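Local coordinates for protein endo-beta-1,4-glucanase (cellulase B) (Bacillus halodurans, PDB 4V2X) that cleaves beta-1,4-linked glucans, aided on xyloglucan and mixed-linkage beta-1,3-1,4-glucans by a family 46 carbohydrate-binding module, at residues Tyr274-Phe279 / Lys294-Glu299; Tyr286-Glu291 / Ala391-Ile396; Lys327-Gly330 / Glu336-Lys339. One frame throughout, in Å; residues are numbered along the deposited sequence.

Contact 1: Tyr274-Phe279 / Lys294-Glu299; sequences YGFWPF and KQEIIE
E296 OE1, lying beside the backbone of G275 and F276, is held by two hydrogen bonds: one with the hydroxyl of Y273 and one from a water that donates to it at 2.8 Å. The same water also donates to the carbonyl of G275, with 3.0 Å from its oxygen to G275 O, so it ties the carboxylate to the loop after barrel strand 267-273. OE1 also comes within 3.2 Å of F276 N, but the N-H points poorly and no hydrogen bond forms; water does the joining instead. The other oxygen works in a similar way. A second water donates to E296 OE2 and accepts from W277 N, 2.9 Å away, the amide just past the N-cap residue F276 of helix 277-281. E296 gets there with CG anti to its backbone N (chi1 -171°) and the rest of the chain extended, which carries the carboxylate straight out from helix 291-309. It meets F276 at about a right angle, the carboxylate and ring planes 74° apart. OE2 comes in at the ring edge, near the ring plane, 3.6 Å from F276 CD1, where the aromatic C-H groups carry the slight positive charge. One face of that ring is covered by P278, whose CD stands 3.4 Å above the plane over the centre. Both oxygens of E296 are thus engaged, and a negative group relayed by water to the first turn of a helix would probably be stabilised there, pinning the turn before helix 277-281 to the flank of helix 291-309.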
loop_
_atom_site.group_PDB
_atom_site.type_symbol
_atom_site.label_atom_id
_atom_site.label_comp_id
_atom_site.label_asym_id
_atom_site.label_seq_id
_atom_site.Cartn_x
_atom_site.Cartn_y
_atom_site.Cartn_z
ATOM N N TYR A 274 25.881 -3.135 -4.107
ATOM C CA TYR A 274 27.060 -3.994 -4.151
ATOM C C TYR A 274 27.512 -4.353 -5.580
ATOM O O TYR A 274 28.328 -5.250 -5.774
ATOM C CB TYR A 274 26.820 -5.236 -3.296
ATOM C CG TYR A 274 26.952 -4.926 -1.823
ATOM C CD1 TYR A 274 28.194 -4.941 -1.204
ATOM C CD2 TYR A 274 25.839 -4.605 -1.052
ATOM C CE1 TYR A 274 28.330 -4.649 0.143
ATOM C CE2 TYR A 274 25.967 -4.311 0.297
ATOM C CZ TYR A 274 27.215 -4.344 0.887
ATOM O OH TYR A 274 27.376 -4.072 2.227
ATOM N N GLY A 275 27.020 -3.602 -6.557
ATOM C CA GLY A 275 27.472 -3.720 -7.945
ATOM C C GLY A 275 26.614 -4.655 -8.773
ATOM O O GLY A 275 25.906 -5.518 -8.240
ATOM N N PHE A 276 26.682 -4.478 -10.090
ATOM C CA PHE A 276 26.057 -5.392 -11.044
ATOM C C PHE A 276 26.491 -6.806 -10.693
ATOM O O PHE A 276 27.686 -7.101 -10.593
ATOM C CB PHE A 276 26.470 -5.000 -12.461
ATOM C CG PHE A 276 26.049 -5.974 -13.534
ATOM C CD1 PHE A 276 24.706 -6.218 -13.798
ATOM C CD2 PHE A 276 27.007 -6.613 -14.318
ATOM C CE1 PHE A 276 24.332 -7.095 -14.801
ATOM C CE2 PHE A 276 26.632 -7.484 -15.322
ATOM C CZ PHE A 276 25.292 -7.729 -15.563
ATOM N N TRP A 277 25.519 -7.678 -10.454
ATOM C CA TRP A 277 25.810 -8.926 -9.757
ATOM C C TRP A 277 26.947 -9.761 -10.375
ATOM O O TRP A 277 27.880 -10.149 -9.667
ATOM C CB TRP A 277 24.538 -9.764 -9.544
ATOM C CG TRP A 277 24.846 -11.034 -8.876
ATOM C CD1 TRP A 277 25.162 -11.223 -7.551
ATOM C CD2 TRP A 277 24.921 -12.315 -9.491
ATOM N NE1 TRP A 277 25.431 -12.546 -7.320
ATOM C CE2 TRP A 277 25.288 -13.239 -8.492
ATOM C CE3 TRP A 277 24.714 -12.776 -10.795
ATOM C CZ2 TRP A 277 25.437 -14.600 -8.756
ATOM C CZ3 TRP A 277 24.863 -14.120 -11.052
ATOM C CH2 TRP A 277 25.226 -15.014 -10.043
ATOM N N PRO A 278 26.890 -10.029 -11.690
ATOM C CA PRO A 278 27.947 -10.885 -12.247
ATOM C C PRO A 278 29.355 -10.312 -12.127
ATOM O O PRO A 278 30.306 -11.066 -11.892
ATOM C CB PRO A 278 27.553 -11.026 -13.723
ATOM C CG PRO A 278 26.091 -10.766 -13.751
ATOM C CD PRO A 278 25.821 -9.766 -12.668
ATOM N N PHE A 279 29.491 -9.001 -12.311
ATOM C CA PHE A 279 30.783 -8.359 -12.117
ATOM C C PHE A 279 31.189 -8.433 -10.650
ATOM O O PHE A 279 32.338 -8.732 -10.327
ATOM C CB PHE A 279 30.751 -6.894 -12.564
ATOM C CG PHE A 279 31.989 -6.132 -12.199
ATOM C CD1 PHE A 279 33.199 -6.401 -12.833
ATOM C CD2 PHE A 279 31.962 -5.155 -11.211
ATOM C CE1 PHE A 279 34.349 -5.707 -12.488
ATOM C CE2 PHE A 279 33.110 -4.458 -10.864
ATOM C CZ PHE A 279 34.307 -4.737 -11.499
ATOM N N LYS A 294 28.303 -0.179 -15.514
ATOM C CA LYS A 294 28.176 1.274 -15.588
ATOM C C LYS A 294 26.712 1.681 -15.695
ATOM O O LYS A 294 26.252 2.572 -14.978
ATOM C CB LYS A 294 28.956 1.827 -16.781
ATOM C CG LYS A 294 30.462 1.792 -16.589
ATOM C CD LYS A 294 31.211 2.132 -17.864
ATOM C CE LYS A 294 32.709 2.016 -17.656
ATOM N NZ LYS A 294 33.437 2.096 -18.952
ATOM N N GLN A 295 25.976 1.016 -16.581
ATOM C CA GLN A 295 24.573 1.359 -16.791
ATOM C C GLN A 295 23.705 1.038 -15.591
ATOM O O GLN A 295 22.740 1.762 -15.320
ATOM C CB GLN A 295 24.016 0.678 -18.048
ATOM C CG GLN A 295 24.497 1.332 -19.332
ATOM C CD GLN A 295 24.215 2.828 -19.364
ATOM O OE1 GLN A 295 23.115 3.272 -19.023
ATOM N NE2 GLN A 295 25.214 3.615 -19.760
ATOM N N GLU A 296 24.023 -0.032 -14.864
ATOM C CA GLU A 296 23.238 -0.332 -13.670
ATOM C C GLU A 296 23.345 0.802 -12.650
ATOM O O GLU A 296 22.347 1.184 -12.037
ATOM C CB GLU A 296 23.629 -1.656 -13.017
ATOM C CG GLU A 296 22.640 -2.030 -11.921
ATOM C CD GLU A 296 22.935 -3.348 -11.250
ATOM O OE1 GLU A 296 23.661 -3.338 -10.235
ATOM O OE2 GLU A 296 22.410 -4.385 -11.712
ATOM N N ILE A 297 24.557 1.311 -12.458
ATOM C CA ILE A 297 24.796 2.423 -11.538
ATOM C C ILE A 297 24.021 3.667 -11.962
ATOM O O ILE A 297 23.323 4.283 -11.153
ATOM C CB ILE A 297 26.309 2.735 -11.431
ATOM C CG1 ILE A 297 26.993 1.649 -10.597
ATOM C CG2 ILE A 297 26.559 4.103 -10.804
ATOM C CD1 ILE A 297 28.501 1.612 -10.762
ATOM N N ILE A 298 24.127 4.025 -13.238
ATOM C CA ILE A 298 23.441 5.211 -13.739
ATOM C C ILE A 298 21.931 5.055 -13.576
ATOM O O ILE A 298 21.275 5.946 -13.048
ATOM C CB ILE A 298 23.822 5.525 -15.208
ATOM C CG1 ILE A 298 25.291 5.965 -15.285
ATOM C CG2 ILE A 298 22.925 6.617 -15.775
ATOM C CD1 ILE A 298 25.870 5.946 -16.685
ATOM N N GLU A 299 21.388 3.918 -14.002
ATOM C CA GLU A 299 19.939 3.710 -13.975
ATOM C C GLU A 299 19.417 3.670 -12.552
ATOM O O GLU A 299 18.420 4.323 -12.232
ATOM C CB GLU A 299 19.557 2.425 -14.709
ATOM C CG GLU A 299 19.769 2.509 -16.211
ATOM C CD GLU A 299 19.574 1.183 -16.927
ATOM O OE1 GLU A 299 19.346 0.145 -16.263
ATOM O OE2 GLU A 299 19.656 1.183 -18.173
HETATM O O HOH W 1 23.014 -4.718 -7.882
HETATM O O HOH W 2 22.782 -6.858 -10.555
#

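Contact 2: Tyr286-Glu291 / Ala391-Ile396; sequences YTRFEE and AESNFI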
loop_
_atom_site.group_PDB
_atom_site.type_symbol
_atom_site.label_atom_id
_atom_site.label_comp_id
_atom_site.label_asym_id
_atom_site.label_seq_id
_atom_site.Cartn_x
_atom_site.Cartn_y
_atom_site.Cartn_z
ATOM N N TYR A 286 32.256 -11.648 -16.599
ATOM C CA TYR A 286 32.295 -10.223 -16.252
ATOM C C TYR A 286 33.497 -9.926 -15.375
ATOM O O TYR A 286 33.371 -9.620 -14.193
ATOM C CB TYR A 286 30.980 -9.772 -15.600
ATOM C CG TYR A 286 29.862 -9.699 -16.607
ATOM C CD1 TYR A 286 29.654 -8.542 -17.356
ATOM C CD2 TYR A 286 29.053 -10.800 -16.862
ATOM C CE1 TYR A 286 28.651 -8.472 -18.308
ATOM C CE2 TYR A 286 28.048 -10.741 -17.808
ATOM C CZ TYR A 286 27.851 -9.572 -18.527
ATOM O OH TYR A 286 26.866 -9.506 -19.476
ATOM N N THR A 287 34.666 -10.030 -15.993
ATOM C CA THR A 287 35.936 -9.773 -15.339
ATOM C C THR A 287 36.325 -8.301 -15.425
ATOM O O THR A 287 37.156 -7.830 -14.653
ATOM C CB THR A 287 37.033 -10.609 -16.005
ATOM O OG1 THR A 287 37.071 -10.312 -17.408
ATOM C CG2 THR A 287 36.750 -12.099 -15.803
ATOM N N ARG A 288 35.736 -7.587 -16.383
ATOM C CA ARG A 288 35.971 -6.150 -16.550
ATOM C C ARG A 288 34.784 -5.352 -16.040
ATOM O O ARG A 288 33.641 -5.818 -16.097
ATOM C CB ARG A 288 36.177 -5.810 -18.020
ATOM C CG ARG A 288 37.380 -6.475 -18.668
ATOM C CD ARG A 288 38.606 -5.600 -18.572
ATOM N NE ARG A 288 39.690 -6.038 -19.456
ATOM C CZ ARG A 288 40.946 -5.605 -19.363
ATOM N NH1 ARG A 288 41.295 -4.717 -18.431
ATOM N NH2 ARG A 288 41.865 -6.069 -20.202
ATOM N N PHE A 289 35.074 -4.145 -15.565
ATOM C CA PHE A 289 34.070 -3.140 -15.263
ATOM C C PHE A 289 33.635 -2.527 -16.590
ATOM O O PHE A 289 34.362 -1.720 -17.175
ATOM C CB PHE A 289 34.664 -2.076 -14.330
ATOM C CG PHE A 289 33.713 -0.962 -13.996
ATOM C CD1 PHE A 289 32.526 -1.227 -13.328
ATOM C CD2 PHE A 289 34.008 0.352 -14.341
ATOM C CE1 PHE A 289 31.633 -0.205 -13.028
ATOM C CE2 PHE A 289 33.127 1.378 -14.033
ATOM C CZ PHE A 289 31.942 1.103 -13.374
ATOM N N GLU A 290 32.463 -2.921 -17.074
ATOM C CA GLU A 290 32.048 -2.594 -18.439
ATOM C C GLU A 290 30.639 -1.979 -18.470
ATOM O O GLU A 290 30.140 -1.530 -17.436
ATOM C CB GLU A 290 32.224 -3.827 -19.356
ATOM C CG GLU A 290 31.606 -5.138 -18.875
ATOM C CD GLU A 290 30.118 -5.036 -18.645
ATOM O OE1 GLU A 290 29.352 -5.219 -19.616
ATOM O OE2 GLU A 290 29.715 -4.755 -17.498
ATOM N N GLU A 291 30.026 -1.930 -19.650
ATOM C CA GLU A 291 28.782 -1.190 -19.854
ATOM C C GLU A 291 27.620 -1.642 -18.969
ATOM O O GLU A 291 26.819 -0.818 -18.536
ATOM C CB GLU A 291 28.364 -1.206 -21.334
ATOM C CG GLU A 291 28.149 -2.582 -21.957
ATOM C CD GLU A 291 29.387 -3.173 -22.609
ATOM O OE1 GLU A 291 30.522 -2.815 -22.224
ATOM O OE2 GLU A 291 29.214 -4.003 -23.526
ATOM N N ALA A 391 42.621 3.788 -16.794
ATOM C CA ALA A 391 43.089 3.224 -18.054
ATOM C C ALA A 391 42.450 1.872 -18.319
ATOM O O ALA A 391 41.814 1.289 -17.436
ATOM C CB ALA A 391 44.611 3.110 -18.044
ATOM N N GLU A 392 42.612 1.393 -19.548
ATOM C CA GLU A 392 42.056 0.106 -19.955
ATOM C C GLU A 392 42.441 -1.020 -18.997
ATOM O O GLU A 392 41.649 -1.934 -18.758
ATOM C CB GLU A 392 42.470 -0.240 -21.390
ATOM C CG GLU A 392 43.961 -0.415 -21.602
ATOM C CD GLU A 392 44.299 -0.805 -23.027
ATOM O OE1 GLU A 392 44.355 0.093 -23.889
ATOM O OE2 GLU A 392 44.510 -2.008 -23.278
ATOM N N SER A 393 43.658 -0.948 -18.460
ATOM C CA SER A 393 44.149 -1.922 -17.490
ATOM C C SER A 393 45.143 -1.262 -16.542
ATOM O O SER A 393 45.674 -0.196 -16.837
ATOM C CB SER A 393 44.841 -3.096 -18.199
ATOM O OG SER A 393 43.971 -3.770 -19.097
ATOM N N ASN A 394 45.418 -1.928 -15.429
ATOM C CA ASN A 394 46.497 -1.527 -14.524
ATOM C C ASN A 394 47.736 -2.403 -14.711
ATOM O O ASN A 394 48.466 -2.676 -13.764
ATOM C CB ASN A 394 46.029 -1.566 -13.072
ATOM C CG ASN A 394 45.833 -2.972 -12.563
ATOM O OD1 ASN A 394 45.364 -3.842 -13.289
ATOM N ND2 ASN A 394 46.214 -3.209 -11.309
ATOM N N PHE A 395 47.984 -2.835 -15.942
ATOM C CA PHE A 395 49.127 -3.701 -16.205
ATOM C C PHE A 395 49.607 -3.553 -17.626
ATOM O O PHE A 395 48.858 -3.128 -18.500
ATOM C CB PHE A 395 48.794 -5.175 -15.916
ATOM C CG PHE A 395 47.557 -5.683 -16.619
ATOM C CD1 PHE A 395 47.570 -5.966 -17.977
ATOM C CD2 PHE A 395 46.379 -5.888 -15.915
ATOM C CE1 PHE A 395 46.434 -6.419 -18.622
ATOM C CE2 PHE A 395 45.236 -6.360 -16.557
ATOM C CZ PHE A 395 45.263 -6.620 -17.914
ATOM N N ILE A 396 50.873 -3.901 -17.827
ATOM C CA ILE A 396 51.468 -4.026 -19.152
ATOM C C ILE A 396 52.224 -5.350 -19.154
ATOM O O ILE A 396 53.154 -5.529 -18.362
ATOM C CB ILE A 396 52.436 -2.864 -19.444
ATOM C CG1 ILE A 396 51.671 -1.538 -19.512
ATOM C CG2 ILE A 396 53.201 -3.117 -20.743
ATOM C CD1 ILE A 396 52.562 -0.314 -19.501
#
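R288 reaches from the barrel loop between helices 277-281 and 291-309 to the first residues of the immunoglobulin-like module, where its guanidinium meets S393. NH1 donates to S393 OG at 2.9 Å with an N-H...O angle of 155°, the serine oxygen lying near the guanidinium plane at its edge. NH2 adds a weak bond to the same OG, 3.3 Å away. S393 is deposited in two conformers, and these bonds are described for one of them. E392 O also lies 2.8 Å from NH1, but the angle is too poor for a hydrogen bond. On the NH2 side, F395 CZ approaches obliquely at 4.1 Å, the ring and guanidinium planes 28° apart. The bend of the arginine chain at chi2 (-92°) helps to aim the group at this edge of the module. Further out, E336 on helix 334-350 makes a salt bridge to R288 NH1 through OE2 and takes the F289 amide on OE1, so one carboxylate steadies both the arginine's head and the loop that carries it. W565 packs against R288 as well. With R288 cut back to an alanine, E336 would probably lose this charged mate and S393 OG its link to the barrel, and a gap would open beside F395. One face of that ring is covered from within its own segment: S393 CB sits 3.5 Å above its plane, over the centre.

Contact 3: Lys327-Gly330 / Glu336-Lys339; sequences KHTG and EKLK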
loop_
_atom_site.group_PDB
_atom_site.type_symbol
_atom_site.label_atom_id
_atom_site.label_comp_id
_atom_site.label_asym_id
_atom_site.label_seq_id
_atom_site.Cartn_x
_atom_site.Cartn_y
_atom_site.Cartn_z
ATOM N N LYS A 327 33.788 -13.032 -0.259
ATOM C CA LYS A 327 34.828 -14.036 -0.396
ATOM C C LYS A 327 36.155 -13.402 0.041
ATOM O O LYS A 327 36.635 -13.670 1.143
ATOM C CB LYS A 327 34.847 -14.599 -1.834
ATOM C CG LYS A 327 33.574 -15.364 -2.192
ATOM C CD LYS A 327 33.459 -15.750 -3.665
ATOM C CE LYS A 327 33.028 -14.573 -4.526
ATOM N NZ LYS A 327 32.890 -14.942 -5.961
ATOM N N HIS A 328 36.732 -12.548 -0.804
ATOM C CA HIS A 328 37.866 -11.703 -0.423
ATOM C C HIS A 328 38.046 -10.648 -1.511
ATOM O O HIS A 328 37.453 -10.775 -2.585
ATOM C CB HIS A 328 39.150 -12.523 -0.219
ATOM C CG HIS A 328 39.571 -13.310 -1.417
ATOM N ND1 HIS A 328 40.451 -12.819 -2.354
ATOM C CD2 HIS A 328 39.247 -14.558 -1.828
ATOM C CE1 HIS A 328 40.657 -13.728 -3.288
ATOM N NE2 HIS A 328 39.939 -14.796 -2.991
ATOM N N THR A 329 38.840 -9.611 -1.237
ATOM C CA THR A 329 38.974 -8.481 -2.167
ATOM C C THR A 329 39.710 -8.823 -3.457
ATOM O O THR A 329 39.623 -8.092 -4.435
ATOM C CB THR A 329 39.693 -7.272 -1.518
ATOM O OG1 THR A 329 40.956 -7.687 -0.976
ATOM C CG2 THR A 329 38.852 -6.680 -0.415
ATOM N N GLY A 330 40.466 -9.914 -3.437
ATOM C CA GLY A 330 41.187 -10.391 -4.607
ATOM C C GLY A 330 40.374 -11.046 -5.708
ATOM O O GLY A 330 40.928 -11.371 -6.748
ATOM N N GLU A 336 40.127 -3.017 -12.418
ATOM C CA GLU A 336 38.681 -2.982 -12.645
ATOM C C GLU A 336 37.948 -2.606 -11.353
ATOM O O GLU A 336 36.952 -1.889 -11.377
ATOM C CB GLU A 336 38.212 -4.327 -13.210
ATOM C CG GLU A 336 38.958 -4.731 -14.482
ATOM C CD GLU A 336 38.842 -3.700 -15.601
ATOM O OE1 GLU A 336 37.708 -3.273 -15.911
ATOM O OE2 GLU A 336 39.884 -3.320 -16.182
ATOM N N LYS A 337 38.465 -3.087 -10.229
ATOM C CA LYS A 337 37.951 -2.731 -8.911
ATOM C C LYS A 337 38.051 -1.227 -8.697
ATOM O O LYS A 337 37.096 -0.584 -8.256
ATOM C CB LYS A 337 38.757 -3.470 -7.837
ATOM C CG LYS A 337 38.345 -3.182 -6.409
ATOM C CD LYS A 337 39.428 -3.579 -5.418
ATOM C CE LYS A 337 39.777 -5.056 -5.513
ATOM N NZ LYS A 337 40.862 -5.395 -4.551
ATOM N N LEU A 338 39.211 -0.664 -9.025
ATOM C CA LEU A 338 39.437 0.765 -8.840
ATOM C C LEU A 338 38.493 1.576 -9.705
ATOM O O LEU A 338 37.931 2.568 -9.244
ATOM C CB LEU A 338 40.885 1.132 -9.164
ATOM C CG LEU A 338 41.948 0.538 -8.246
ATOM C CD1 LEU A 338 43.326 0.880 -8.782
ATOM C CD2 LEU A 338 41.788 1.010 -6.816
ATOM N N LYS A 339 38.287 1.148 -10.947
ATOM C CA LYS A 339 37.401 1.884 -11.850
ATOM C C LYS A 339 35.949 1.823 -11.387
ATOM O O LYS A 339 35.236 2.809 -11.510
ATOM C CB LYS A 339 37.543 1.399 -13.291
ATOM C CG LYS A 339 38.875 1.805 -13.903
ATOM C CD LYS A 339 39.046 1.324 -15.327
ATOM C CE LYS A 339 39.344 -0.160 -15.390
ATOM N NZ LYS A 339 39.707 -0.592 -16.763
HETATM O O HOH W 3 42.677 -7.478 -3.108
#
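In the (beta/alpha)8 barrel, the loop that follows strand 315-320 runs into helix 334-350, and here the helix reaches back to hold its own lead-in. The link is a single lysine. K337 donates from NZ to the backbone carbonyl of T329, 3.0 Å from NZ to T329 O. The ammonium does not sit on a lone pair of that oxygen: it stands above the carbonyl plane, 52° out of it, with a C=O...N angle of 123°. The methylene next to it is close as well, K337 CE 3.2 Å from T329 O, and the ammonium packs on the threonine, NZ 3.8 Å from T329 CB. The lysine leaves the helix with CG anti to its backbone N and then bends at chi3 (-59°), which turns the amino group in toward the loop. A water closes a small ring with the two residues, 2.7 Å from T329 OG1 and accepting a weak bond from K337 NZ. The strongest partner of NZ, however, is Q334 OE1, one turn back on the same helix, with D373 only a long and weak ion pair. A largely buried lysine end thus has two oxygens and a water around it, which would probably keep it charged. The loop has a small tie of its own, a weak bond from G330 N to H328 ND1 at 3.1 Å. Next to K337, E336 and K339 form a salt bridge, K339 NZ meeting E336 OE2 at 2.8 Å from above the carboxylate plane, and both side chains turn to partners beyond this loop. T329 also packs against Q362 and H363. What results is a beta-alpha connection clasped by its own helix, within the barrel fold that glycoside hydrolase family 5 shares.

In the fold
Followed from the N terminus, the chain leaves barrel strand 267-273 and enters contact 1, which closes a short excursion through helix 277-281 onto helix 291-309. Contact 2 opens inside that excursion, at 286-291, and closes only at 391-396, about a hundred residues later, so contacts 1 and 2 cross. Contact 3 follows contact 1 in series and is nested within the long loop of contact 2, joining the connection after strand 315-320 to helix 334-350. F279 packs on the 286-291 loop and on E336, while K339 bonds to A391 O. Helix 334-350 therefore lies between the barrel's loops and the immunoglobulin-like module and touches both.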